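TerD domain-containing protein (PDB 2QZ7) is of unknown function but belongs to the TerD family, is related to tellurium resistance proteins and binds sodium ions in the crystal. Local coordinates at residues L23-R29 with E92-D98; D45-T50 with Y62-F66; N127-V131 with T141-E145. All coordinates share one frame; numbering follows the deposited sequence.

Interaction 1: L23-R29 with E92-D98; sequences LKRVDVR and EMTFELD
Glu92 faces Arg29 in a non-hydrogen-bonded pair, its CB lying against Arg29 CG. The Glu92 side chain doubles back at chi2 (86°), and this fold brings OE1 beside Thr94, whose hydroxyl donates to its syn lone pair. A water also donates to both Glu92 OE1 and Asp27 OD1, so it bridges two carboxylates whose oxygens stand 4.5 Å apart and probably eases their repulsion. Met93, modelled as selenomethionine, exchanges two backbone bonds with Val28, then sends its chain away from this strand. Thr94 rests its OG1 against Asp27 CB at 3.6 Å. Phe95 is tied to Val26 by a second pair of backbone bonds; its ring, side by side with Val26, has Val26 O at its edge, while CE2 reaches Val28 CG2. Past the strand, Glu96 curls back until OE2 meets Arg25 NH1 at 3.0 Å, a salt bridge at the guanidinium edge with the two planes 56° apart. Leu97 CD1 sits 3.8 Å from Val26 CG1, and Asp98 N closes the contact on Lys24 O. Two neighbouring antiparallel strands result, with Val26, Val28, Met93 and Phe95 turned into the interior of a beta sandwich.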
ATOM      1  N   LEU A  23      12.464   9.020  -9.250  1.00 53.15           N
ATOM      2  CA  LEU A  23      12.518   8.512  -7.881  1.00 53.62           C
ATOM      3  C   LEU A  23      13.430   7.318  -7.803  1.00 53.82           C
ATOM      4  O   LEU A  23      13.414   6.456  -8.660  1.00 53.71           O
ATOM      5  CB  LEU A  23      11.126   8.076  -7.396  1.00 52.81           C
ATOM      6  CG  LEU A  23      10.028   9.077  -7.064  1.00 52.99           C
ATOM      7  CD1 LEU A  23      10.062  10.377  -7.891  1.00 55.18           C
ATOM      8  CD2 LEU A  23       8.712   8.340  -7.263  1.00 51.59           C
ATOM      9  N   LYS A  24      14.191   7.230  -6.736  1.00 55.05           N
ATOM     10  CA  LYS A  24      15.179   6.183  -6.667  1.00 56.42           C
ATOM     11  C   LYS A  24      14.785   5.231  -5.621  1.00 56.75           C
ATOM     12  O   LYS A  24      14.879   4.032  -5.805  1.00 58.01           O
ATOM     13  CB  LYS A  24      16.559   6.748  -6.340  1.00 56.00           C
ATOM     14  CG  LYS A  24      17.224   7.459  -7.495  1.00 57.08           C
ATOM     15  CD  LYS A  24      18.526   8.055  -7.004  1.00 57.42           C
ATOM     16  CE  LYS A  24      19.399   8.492  -8.157  1.00 59.73           C
ATOM     17  NZ  LYS A  24      20.828   8.504  -7.722  1.00 59.68           N
ATOM     18  N   ARG A  25      14.373   5.775  -4.488  1.00 57.81           N
ATOM     19  CA  ARG A  25      13.922   4.972  -3.395  1.00 58.68           C
ATOM     20  C   ARG A  25      12.771   5.718  -2.714  1.00 58.11           C
ATOM     21  O   ARG A  25      12.724   6.957  -2.720  1.00 59.32           O
ATOM     22  CB  ARG A  25      15.077   4.616  -2.454  1.00 59.10           C
ATOM     23  CG  ARG A  25      15.624   5.730  -1.565  1.00 62.62           C
ATOM     24  CD  ARG A  25      14.828   5.802  -0.252  1.00 67.06           C
ATOM     25  NE  ARG A  25      15.703   6.042   0.907  1.00 66.21           N
ATOM     26  CZ  ARG A  25      16.237   5.072   1.647  1.00 67.96           C
ATOM     27  NH1 ARG A  25      15.976   3.802   1.349  1.00 65.77           N
ATOM     28  NH2 ARG A  25      17.039   5.369   2.683  1.00 68.23           N
ATOM     29  N   VAL A  26      11.820   4.967  -2.196  1.00 55.25           N
ATOM     30  CA  VAL A  26      10.613   5.548  -1.664  1.00 53.64           C
ATOM     31  C   VAL A  26      10.192   4.679  -0.494  1.00 51.43           C
ATOM     32  O   VAL A  26      10.520   3.493  -0.460  1.00 50.24           O
ATOM     33  CB  VAL A  26       9.492   5.655  -2.761  1.00 54.75           C
ATOM     34  CG1 VAL A  26       8.894   4.329  -3.079  1.00 53.83           C
ATOM     35  CG2 VAL A  26       8.420   6.612  -2.333  1.00 55.96           C
ATOM     36  N   ASP A  27       9.536   5.273   0.487  1.00 49.69           N
ATOM     37  CA  ASP A  27       8.974   4.475   1.581  1.00 48.45           C
ATOM     38  C   ASP A  27       7.553   4.885   1.901  1.00 47.40           C
ATOM     39  O   ASP A  27       7.104   6.009   1.559  1.00 46.74           O
ATOM     40  CB  ASP A  27       9.854   4.498   2.838  1.00 48.27           C
ATOM     41  CG  ASP A  27       9.737   5.801   3.618  1.00 49.47           C
ATOM     42  OD1 ASP A  27       9.379   5.773   4.810  1.00 50.28           O
ATOM     43  OD2 ASP A  27      10.036   6.865   3.055  1.00 48.26           O
ATOM     44  N   VAL A  28       6.840   3.935   2.508  1.00 45.33           N
ATOM     45  CA  VAL A  28       5.478   4.103   2.883  1.00 44.04           C
ATOM     46  C   VAL A  28       5.410   3.729   4.362  1.00 44.54           C
ATOM     47  O   VAL A  28       5.854   2.656   4.768  1.00 44.16           O
ATOM     48  CB  VAL A  28       4.560   3.187   2.049  1.00 46.33           C
ATOM     49  CG1 VAL A  28       3.091   3.337   2.469  1.00 42.83           C
ATOM     50  CG2 VAL A  28       4.728   3.500   0.548  1.00 43.05           C
ATOM     51  N   ARG A  29       4.891   4.633   5.175  1.00 44.00           N
ATOM     52  CA  ARG A  29       4.738   4.350   6.625  1.00 44.43           C
ATOM     53  C   ARG A  29       3.279   4.475   6.979  1.00 43.85           C
ATOM     54  O   ARG A  29       2.583   5.387   6.477  1.00 43.49           O
ATOM     55  CB  ARG A  29       5.557   5.353   7.460  1.00 44.17           C
ATOM     56  CG  ARG A  29       7.069   5.156   7.390  1.00 45.93           C
ATOM     57  CD  ARG A  29       7.812   6.382   7.998  1.00 47.23           C
ATOM     58  NE  ARG A  29       7.715   7.493   7.050  1.00 45.86           N
ATOM     59  CZ  ARG A  29       8.077   8.750   7.289  1.00 49.36           C
ATOM     60  NH1 ARG A  29       8.566   9.088   8.460  1.00 48.59           N
ATOM     61  NH2 ARG A  29       7.964   9.669   6.333  1.00 48.78           N
ATOM     62  N   GLU A  92       6.017  -0.244   7.977  1.00 43.68           N
ATOM     63  CA  GLU A  92       6.631   0.526   6.903  1.00 44.35           C
ATOM     64  C   GLU A  92       7.088  -0.401   5.781  1.00 43.33           C
ATOM     65  O   GLU A  92       7.435  -1.571   6.020  1.00 42.24           O
ATOM     66  CB  GLU A  92       7.829   1.335   7.440  1.00 45.99           C
ATOM     67  CG  GLU A  92       9.102   0.511   7.628  1.00 48.95           C
ATOM     68  CD  GLU A  92       9.962   0.413   6.331  1.00 51.29           C
ATOM     69  OE1 GLU A  92       9.959   1.346   5.525  1.00 51.27           O
ATOM     70  OE2 GLU A  92      10.659  -0.594   6.133  1.00 52.95           O
HETATM   71  N   MSE A  93       7.118   0.141   4.571  1.00 42.45           N
HETATM   72  CA  MSE A  93       7.614  -0.586   3.427  1.00 42.20           C
HETATM   73  C   MSE A  93       8.503   0.365   2.632  1.00 42.56           C
HETATM   74  O   MSE A  93       8.065   1.466   2.234  1.00 40.72           O
HETATM   75  CB  MSE A  93       6.422  -1.042   2.538  1.00 43.88           C
HETATM   76  CG  MSE A  93       6.871  -1.974   1.370  1.00 40.54           C
HETATM   77 SE   MSE A  93       5.426  -2.632   0.302  0.80 47.05          SE
HETATM   78  CE  MSE A  93       4.701  -3.843   1.604  1.00 39.48           C
ATOM     79  N   THR A  94       9.745  -0.054   2.400  1.00 42.69           N
ATOM     80  CA  THR A  94      10.688   0.727   1.567  1.00 43.87           C
ATOM     81  C   THR A  94      10.919   0.107   0.170  1.00 43.99           C
ATOM     82  O   THR A  94      11.211  -1.075   0.065  1.00 44.73           O
ATOM     83  CB  THR A  94      12.007   0.876   2.329  1.00 43.95           C
ATOM     84  OG1 THR A  94      11.759   1.545   3.572  1.00 44.84           O
ATOM     85  CG2 THR A  94      13.095   1.643   1.519  1.00 46.11           C
ATOM     86  N   PHE A  95      10.869   0.921  -0.888  1.00 43.94           N
ATOM     87  CA  PHE A  95      11.098   0.453  -2.250  1.00 44.49           C
ATOM     88  C   PHE A  95      12.353   1.049  -2.817  1.00 45.51           C
ATOM     89  O   PHE A  95      12.516   2.273  -2.800  1.00 46.27           O
ATOM     90  CB  PHE A  95       9.962   0.867  -3.225  1.00 42.40           C
ATOM     91  CG  PHE A  95       8.573   0.526  -2.747  1.00 44.39           C
ATOM     92  CD1 PHE A  95       7.799  -0.397  -3.463  1.00 43.91           C
ATOM     93  CD2 PHE A  95       8.034   1.113  -1.600  1.00 43.57           C
ATOM     94  CE1 PHE A  95       6.528  -0.714  -3.048  1.00 43.64           C
ATOM     95  CE2 PHE A  95       6.730   0.791  -1.176  1.00 41.31           C
ATOM     96  CZ  PHE A  95       5.991  -0.115  -1.929  1.00 42.93           C
ATOM     97  N   GLU A  96      13.213   0.194  -3.359  1.00 44.90           N
ATOM     98  CA  GLU A  96      14.370   0.659  -4.067  1.00 45.97           C
ATOM     99  C   GLU A  96      13.960   0.494  -5.504  1.00 45.43           C
ATOM    100  O   GLU A  96      14.333  -0.478  -6.149  1.00 45.63           O
ATOM    101  CB  GLU A  96      15.617  -0.177  -3.730  1.00 45.37           C
ATOM    102  CG  GLU A  96      16.047  -0.189  -2.248  1.00 50.60           C
ATOM    103  CD  GLU A  96      16.402   1.196  -1.671  1.00 56.38           C
ATOM    104  OE1 GLU A  96      16.959   2.067  -2.395  1.00 58.58           O
ATOM    105  OE2 GLU A  96      16.125   1.412  -0.462  1.00 60.07           O
ATOM    106  N   LEU A  97      13.150   1.440  -5.975  1.00 46.21           N
ATOM    107  CA  LEU A  97      12.591   1.468  -7.342  1.00 46.26           C
ATOM    108  C   LEU A  97      13.654   1.320  -8.442  1.00 46.62           C
ATOM    109  O   LEU A  97      13.476   0.579  -9.405  1.00 46.29           O
ATOM    110  CB  LEU A  97      11.772   2.756  -7.529  1.00 45.77           C
ATOM    111  CG  LEU A  97      10.548   2.891  -6.579  1.00 45.27           C
ATOM    112  CD1 LEU A  97       9.845   4.217  -6.788  1.00 43.06           C
ATOM    113  CD2 LEU A  97       9.569   1.787  -6.767  1.00 45.45           C
ATOM    114  N   ASP A  98      14.776   1.995  -8.257  1.00 48.02           N
ATOM    115  CA  ASP A  98      15.856   1.995  -9.238  1.00 49.41           C
ATOM    116  C   ASP A  98      16.483   0.614  -9.429  1.00 49.76           C
ATOM    117  O   ASP A  98      17.136   0.378 -10.420  1.00 50.22           O
ATOM    118  CB  ASP A  98      16.904   3.054  -8.883  1.00 50.28           C
ATOM    119  CG  ASP A  98      17.613   2.796  -7.540  1.00 52.50           C
ATOM    120  OD1 ASP A  98      18.761   3.281  -7.421  1.00 56.59           O
ATOM    121  OD2 ASP A  98      17.045   2.176  -6.593  1.00 53.94           O
TER
HETATM  122  O   HOH W   1      10.314   3.832   6.470  1.00 39.05           O

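Interaction 2: D45-T50 with Y62-F66. With NA (sodium ion), chain D.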
ATOM      1  N   ASP A  45      -2.587  -3.844   6.918  1.00 41.93           N
ATOM      2  CA  ASP A  45      -1.369  -4.191   6.176  1.00 42.61           C
ATOM      3  C   ASP A  45      -1.127  -3.216   5.072  1.00 42.43           C
ATOM      4  O   ASP A  45      -2.038  -2.918   4.259  1.00 42.47           O
ATOM      5  CB  ASP A  45      -1.490  -5.564   5.505  1.00 41.72           C
ATOM      6  CG  ASP A  45      -1.390  -6.723   6.506  1.00 44.91           C
ATOM      7  OD1 ASP A  45      -0.727  -6.589   7.561  1.00 45.59           O
ATOM      8  OD2 ASP A  45      -1.982  -7.797   6.226  1.00 46.03           O
ATOM      9  N   ILE A  46       0.122  -2.761   4.985  1.00 42.13           N
ATOM     10  CA  ILE A  46       0.590  -2.164   3.724  1.00 42.77           C
ATOM     11  C   ILE A  46       0.788  -3.322   2.747  1.00 43.72           C
ATOM     12  O   ILE A  46       1.422  -4.347   3.083  1.00 43.16           O
ATOM     13  CB  ILE A  46       1.946  -1.430   3.873  1.00 42.40           C
ATOM     14  CG1 ILE A  46       1.872  -0.288   4.934  1.00 41.84           C
ATOM     15  CG2 ILE A  46       2.376  -0.826   2.475  1.00 44.57           C
ATOM     16  CD1 ILE A  46       3.315   0.331   5.266  1.00 40.89           C
ATOM     17  N   ILE A  47       0.274  -3.155   1.535  1.00 43.58           N
ATOM     18  CA  ILE A  47       0.410  -4.184   0.497  1.00 43.34           C
ATOM     19  C   ILE A  47       0.851  -3.497  -0.770  1.00 42.97           C
ATOM     20  O   ILE A  47       0.301  -2.464  -1.108  1.00 44.06           O
ATOM     21  CB  ILE A  47      -0.972  -4.882   0.224  1.00 43.25           C
ATOM     22  CG1 ILE A  47      -1.527  -5.545   1.520  1.00 44.76           C
ATOM     23  CG2 ILE A  47      -0.817  -5.901  -0.894  1.00 42.72           C
ATOM     24  CD1 ILE A  47      -2.966  -6.161   1.327  1.00 42.23           C
ATOM     25  N   ALA A  48       1.817  -4.072  -1.495  1.00 43.43           N
ATOM     26  CA  ALA A  48       2.172  -3.565  -2.833  1.00 41.80           C
ATOM     27  C   ALA A  48       2.188  -4.698  -3.862  1.00 41.69           C
ATOM     28  O   ALA A  48       2.365  -5.868  -3.506  1.00 41.92           O
ATOM     29  CB  ALA A  48       3.556  -2.872  -2.816  1.00 41.83           C
ATOM     30  N   THR A  49       1.974  -4.327  -5.123  1.00 42.80           N
ATOM     31  CA  THR A  49       2.075  -5.235  -6.277  1.00 42.61           C
ATOM     32  C   THR A  49       2.857  -4.591  -7.349  1.00 42.33           C
ATOM     33  O   THR A  49       2.848  -3.380  -7.466  1.00 41.75           O
ATOM     34  CB  THR A  49       0.702  -5.592  -6.827  1.00 41.49           C
ATOM     35  OG1 THR A  49      -0.127  -4.435  -6.720  1.00 42.49           O
ATOM     36  CG2 THR A  49       0.048  -6.738  -5.948  1.00 39.86           C
ATOM     37  N   THR A  50       3.528  -5.422  -8.140  1.00 42.76           N
ATOM     38  CA  THR A  50       4.340  -4.992  -9.267  1.00 43.70           C
ATOM     39  C   THR A  50       3.664  -5.542 -10.535  1.00 44.23           C
ATOM     40  O   THR A  50       2.911  -6.561 -10.468  1.00 43.28           O
ATOM     41  CB  THR A  50       5.778  -5.576  -9.143  1.00 43.52           C
ATOM     42  OG1 THR A  50       5.691  -7.003  -9.018  1.00 44.00           O
ATOM     43  CG2 THR A  50       6.452  -5.034  -7.887  1.00 43.91           C
ATOM     44  N   TYR A  62       4.151  -9.882  -8.643  1.00 41.34           N
ATOM     45  CA  TYR A  62       4.151 -10.456  -7.297  1.00 41.35           C
ATOM     46  C   TYR A  62       3.504  -9.504  -6.313  1.00 41.92           C
ATOM     47  O   TYR A  62       3.317  -8.333  -6.624  1.00 40.88           O
ATOM     48  CB  TYR A  62       5.601 -10.829  -6.853  1.00 41.52           C
ATOM     49  CG  TYR A  62       6.606  -9.713  -6.893  1.00 40.71           C
ATOM     50  CD1 TYR A  62       6.646  -8.750  -5.869  1.00 40.59           C
ATOM     51  CD2 TYR A  62       7.551  -9.619  -7.946  1.00 40.49           C
ATOM     52  CE1 TYR A  62       7.572  -7.716  -5.880  1.00 40.56           C
ATOM     53  CE2 TYR A  62       8.477  -8.583  -7.978  1.00 40.29           C
ATOM     54  CZ  TYR A  62       8.494  -7.642  -6.949  1.00 43.60           C
ATOM     55  OH  TYR A  62       9.413  -6.621  -6.970  1.00 44.71           O
ATOM     56  N   VAL A  63       3.197 -10.019  -5.114  1.00 42.26           N
ATOM     57  CA  VAL A  63       2.549  -9.264  -4.058  1.00 42.27           C
ATOM     58  C   VAL A  63       3.551  -9.137  -2.920  1.00 43.14           C
ATOM     59  O   VAL A  63       4.315 -10.090  -2.638  1.00 43.92           O
ATOM     60  CB  VAL A  63       1.225 -10.009  -3.548  1.00 43.23           C
ATOM     61  CG1 VAL A  63       0.588  -9.301  -2.275  1.00 42.97           C
ATOM     62  CG2 VAL A  63       0.212 -10.175  -4.724  1.00 42.95           C
ATOM     63  N   VAL A  64       3.603  -7.952  -2.288  1.00 42.51           N
ATOM     64  CA  VAL A  64       4.523  -7.730  -1.190  1.00 41.71           C
ATOM     65  C   VAL A  64       3.680  -7.301   0.023  1.00 42.31           C
ATOM     66  O   VAL A  64       2.822  -6.420  -0.091  1.00 41.56           O
ATOM     67  CB  VAL A  64       5.639  -6.635  -1.473  1.00 42.57           C
ATOM     68  CG1 VAL A  64       6.629  -6.524  -0.277  1.00 41.56           C
ATOM     69  CG2 VAL A  64       6.448  -6.931  -2.768  1.00 40.45           C
ATOM     70  N   GLN A  65       3.910  -7.945   1.155  1.00 41.26           N
ATOM     71  CA  GLN A  65       3.222  -7.593   2.422  1.00 42.26           C
ATOM     72  C   GLN A  65       3.988  -8.258   3.569  1.00 41.98           C
ATOM     73  O   GLN A  65       5.027  -8.850   3.316  1.00 41.91           O
ATOM     74  CB  GLN A  65       1.729  -7.996   2.427  1.00 42.56           C
ATOM     75  CG  GLN A  65       1.469  -9.479   2.254  1.00 43.68           C
ATOM     76  CD  GLN A  65       0.003  -9.816   2.043  1.00 46.27           C
ATOM     77  OE1 GLN A  65      -0.745  -9.026   1.529  1.00 47.96           O
ATOM     78  NE2 GLN A  65      -0.387 -11.031   2.409  1.00 46.64           N
ATOM     79  N   PHE A  66       3.514  -8.126   4.816  1.00 41.18           N
ATOM     80  CA  PHE A  66       4.287  -8.593   5.981  1.00 41.59           C
ATOM     81  C   PHE A  66       4.696 -10.059   5.880  1.00 40.60           C
ATOM     82  O   PHE A  66       5.796 -10.383   6.267  1.00 39.75           O
ATOM     83  CB  PHE A  66       3.575  -8.283   7.320  1.00 40.52           C
ATOM     84  CG  PHE A  66       2.459  -9.231   7.649  1.00 42.16           C
ATOM     85  CD1 PHE A  66       2.625 -10.167   8.674  1.00 44.11           C
ATOM     86  CD2 PHE A  66       1.246  -9.192   6.948  1.00 43.41           C
ATOM     87  CE1 PHE A  66       1.589 -11.064   9.008  1.00 45.47           C
ATOM     88  CE2 PHE A  66       0.211 -10.083   7.281  1.00 45.38           C
ATOM     89  CZ  PHE A  66       0.385 -11.021   8.294  1.00 43.49           C
TER
HETATM   90 NA    NA D 194       0.219  -5.347   9.410  1.00 30.59          NA
HETATM   91  O   HOH W   2      -2.532  -8.688   3.787  1.00 34.53           O
HETATM   92  O   HOH W   3       1.934  -5.736   5.292  1.00 25.82           O
HETATM   93  O   HOH W   4       1.095  -7.275   9.954  1.00 28.16           O
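The Tyr62 ring takes the Thr50 side chain over one face, with OG1 3.2 Å above the plane near its centre and CB making a CH-pi contact; Val64 CG2 lies at the ring edge. Thr50 OG1 stands between its backbone N and carbonyl carbon (chi1 55°), a setting that also lets it receive the N-H of Tyr62 through a long, bent bond. At the other end, Phe66 carries water 4 over one face, toward the rim, and meets the Asp45 carboxylate obliquely, the two planes 35° apart. Asp45 OD1 comes within 3.3 Å of Phe66 CD2 and binds sodium at 2.4 Å; water 4, Leu44, Ser81 and Glu91 also bind the ion. Asp45 OD2 is hydrogen-bonded to His114 and also accepts from water 2, which reaches Gln65 OE1 only weakly; the Gln65 NE2 is hydrogen-bonded to Asp67 OD1.

Between these ends, Ala48 and Val64 exchange two backbone hydrogen bonds, Val64 N to Ala48 O being 2.7 Å. Beyond this pair the strands part, and water 3 fills in by donating to Ile46 O and accepting from Phe66 N. Ile47 CG2 packs on Val63 CG1 at 3.9 Å, and Thr49 CG2 lies alongside Val63 CG2.

Strand 62-64 is an edge strand of its sheet, hairpinned to strand 44-52, whose other side pairs with strand 104-113. Ile47 and Val63 turn to helix 179-185, whereas Ala48 and Val64 pack on Met93 of strand 91-95 in the opposing sheet.

Interaction 3: N127-V131 with T141-E145; sequences NTGVV and TDGFE. With NA (sodium ion), chain E.
Thr128 meets Gly143 and Phe144 through its hydroxyl. With OG1 held between backbone N and carbonyl carbon (chi1 58°), that oxygen binds sodium at 2.7 Å, gives a weak hydrogen bond to Gly143 O and touches Phe144 CD2. Water 5, itself a ligand of the ion, donates to the same Gly143 O, so two first-shell ligands donate to this second-shell carbonyl; Phe122 and Val125 supply further ligands. The Thr128 carbonyl lies at the edge of the Phe144 ring and receives a CA-H...O contact from Gly143.

Gly129, next along, brings its N to the same ring edge and its CA to within 3.3 Å of Asp142 O. Val130 then pairs with Asp142 through two backbone hydrogen bonds, Val130 N to Asp142 O being 2.9 Å. Its CG1 also meets Phe144 CZ at 3.8 Å, the two side chains crossing at about a right angle. Val131 lies alongside Thr141, CG2 against OG1 at 3.8 Å.

The turn that brings Phe144 back beside the strand is held in part by Asp142: OD1 accepts from Phe144 N at 2.8 Å in an Asx turn, while OD2 pairs with Arg146; the ring also stacks on Phe122. Sodium would probably polarise the Thr128 hydroxyl, making it a better donor. Thr128 thus links strand 129-134 to the ion directly, with Gly143 joined through water 5 and the weak hydroxyl bond.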
ATOM      1  N   ASN A 127      -7.318   7.327  13.917  1.00 45.79           N
ATOM      2  CA  ASN A 127      -5.998   7.822  13.614  1.00 45.58           C
ATOM      3  C   ASN A 127      -5.245   6.951  12.634  1.00 45.60           C
ATOM      4  O   ASN A 127      -4.058   6.673  12.810  1.00 44.62           O
ATOM      5  CB  ASN A 127      -5.218   8.035  14.913  1.00 45.72           C
ATOM      6  CG  ASN A 127      -5.765   9.199  15.722  1.00 46.33           C
ATOM      7  OD1 ASN A 127      -6.312   9.017  16.825  1.00 43.75           O
ATOM      8  ND2 ASN A 127      -5.635  10.406  15.169  1.00 46.19           N
ATOM      9  N   THR A 128      -5.971   6.496  11.605  1.00 45.55           N
ATOM     10  CA  THR A 128      -5.374   5.813  10.492  1.00 44.95           C
ATOM     11  C   THR A 128      -4.675   6.865   9.665  1.00 45.79           C
ATOM     12  O   THR A 128      -5.289   7.882   9.320  1.00 46.06           O
ATOM     13  CB  THR A 128      -6.417   5.126   9.601  1.00 45.09           C
ATOM     14  OG1 THR A 128      -7.346   6.109   9.129  1.00 42.28           O
ATOM     15  CG2 THR A 128      -7.144   4.002  10.371  1.00 43.32           C
ATOM     16  N   GLY A 129      -3.393   6.627   9.362  1.00 45.89           N
ATOM     17  CA  GLY A 129      -2.602   7.575   8.565  1.00 45.89           C
ATOM     18  C   GLY A 129      -1.496   6.912   7.769  1.00 46.71           C
ATOM     19  O   GLY A 129      -0.907   5.911   8.195  1.00 48.14           O
ATOM     20  N   VAL A 130      -1.187   7.487   6.624  1.00 45.50           N
ATOM     21  CA  VAL A 130      -0.104   7.007   5.785  1.00 45.94           C
ATOM     22  C   VAL A 130       0.752   8.199   5.316  1.00 45.70           C
ATOM     23  O   VAL A 130       0.247   9.314   5.127  1.00 44.56           O
ATOM     24  CB  VAL A 130      -0.673   6.141   4.593  1.00 45.18           C
ATOM     25  CG1 VAL A 130      -1.474   7.000   3.567  1.00 45.64           C
ATOM     26  CG2 VAL A 130       0.408   5.310   3.926  1.00 47.48           C
ATOM     27  N   VAL A 131       2.048   7.968   5.164  1.00 46.25           N
ATOM     28  CA  VAL A 131       2.935   8.956   4.559  1.00 46.51           C
ATOM     29  C   VAL A 131       3.810   8.265   3.522  1.00 46.54           C
ATOM     30  O   VAL A 131       4.442   7.237   3.823  1.00 46.97           O
ATOM     31  CB  VAL A 131       3.836   9.678   5.638  1.00 47.04           C
ATOM     32  CG1 VAL A 131       4.851  10.643   4.975  1.00 43.87           C
ATOM     33  CG2 VAL A 131       2.975  10.432   6.670  1.00 46.24           C
ATOM     34  N   THR A 141       0.675  12.645   2.294  1.00 47.01           N
ATOM     35  CA  THR A 141       0.154  12.321   3.653  1.00 47.55           C
ATOM     36  C   THR A 141      -1.371  12.203   3.544  1.00 47.87           C
ATOM     37  O   THR A 141      -2.014  13.076   2.960  1.00 49.00           O
ATOM     38  CB  THR A 141       0.490  13.436   4.687  1.00 48.21           C
ATOM     39  OG1 THR A 141       1.909  13.594   4.767  1.00 50.25           O
ATOM     40  CG2 THR A 141      -0.041  13.098   6.098  1.00 47.13           C
ATOM     41  N   ASP A 142      -1.954  11.144   4.102  1.00 47.68           N
ATOM     42  CA  ASP A 142      -3.406  10.926   4.063  1.00 47.39           C
ATOM     43  C   ASP A 142      -3.968  10.242   5.318  1.00 46.95           C
ATOM     44  O   ASP A 142      -3.347   9.345   5.870  1.00 46.46           O
ATOM     45  CB  ASP A 142      -3.753  10.048   2.873  1.00 47.24           C
ATOM     46  CG  ASP A 142      -5.094  10.383   2.279  1.00 48.41           C
ATOM     47  OD1 ASP A 142      -6.095   9.708   2.611  1.00 49.05           O
ATOM     48  OD2 ASP A 142      -5.141  11.319   1.458  1.00 50.56           O
ATOM     49  N   GLY A 143      -5.181  10.623   5.706  1.00 46.37           N
ATOM     50  CA  GLY A 143      -5.884   9.977   6.808  1.00 46.52           C
ATOM     51  C   GLY A 143      -7.048   9.096   6.394  1.00 46.27           C
ATOM     52  O   GLY A 143      -7.867   8.702   7.239  1.00 46.33           O
ATOM     53  N   PHE A 144      -7.141   8.819   5.089  1.00 46.10           N
ATOM     54  CA  PHE A 144      -8.165   7.935   4.508  1.00 45.83           C
ATOM     55  C   PHE A 144      -9.602   8.459   4.624  1.00 46.46           C
ATOM     56  O   PHE A 144     -10.573   7.679   4.543  1.00 45.48           O
ATOM     57  CB  PHE A 144      -8.074   6.508   5.067  1.00 45.98           C
ATOM     58  CG  PHE A 144      -6.707   5.847   4.892  1.00 46.08           C
ATOM     59  CD1 PHE A 144      -6.389   5.170   3.712  1.00 45.33           C
ATOM     60  CD2 PHE A 144      -5.763   5.893   5.918  1.00 44.56           C
ATOM     61  CE1 PHE A 144      -5.151   4.539   3.542  1.00 46.78           C
ATOM     62  CE2 PHE A 144      -4.519   5.279   5.774  1.00 45.68           C
ATOM     63  CZ  PHE A 144      -4.216   4.591   4.581  1.00 47.62           C
ATOM     64  N   GLU A 145      -9.734   9.778   4.784  1.00 47.16           N
ATOM     65  CA  GLU A 145     -11.031  10.411   4.932  1.00 47.78           C
ATOM     66  C   GLU A 145     -11.874  10.225   3.680  1.00 48.48           C
ATOM     67  O   GLU A 145     -13.083  10.026   3.765  1.00 48.42           O
ATOM     68  CB  GLU A 145     -10.873  11.897   5.257  1.00 48.54           C
ATOM     69  CG  GLU A 145     -10.213  12.162   6.625  1.00 49.72           C
ATOM     70  CD  GLU A 145      -8.701  12.446   6.532  1.00 52.02           C
ATOM     71  OE1 GLU A 145      -8.057  12.122   5.489  1.00 49.87           O
ATOM     72  OE2 GLU A 145      -8.168  13.012   7.525  1.00 53.27           O
TER
HETATM   73 NA    NA E 195      -9.803   6.105  10.186  1.00 52.95          NA
HETATM   74  O   HOH W   5     -10.250   7.255   8.373  1.00 43.38           O

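Overall arrangement
The three contacts follow the two facing sheets of the sandwich. Interaction 1 and interaction 3 lie in the same sheet, where strands 26-31 and 129-134 are neighbours and Arg29 O probably bonds to Val131 N; their centres are about 18 Å apart. Interaction 2 belongs to the other sheet, its centre about 12 Å from that of interaction 1, whose Met93 and Val28 meet strand 44-52 across the core, Val28 on Ile46. Along the chain, the hairpin of interaction 2 falls between the two strands of interaction 1, and interaction 3 comes later. Interaction 1 thus joins inner strands, while interactions 2 and 3, which do not touch, are edge-strand hairpins of opposite sheets, each with a sodium site away from its turn.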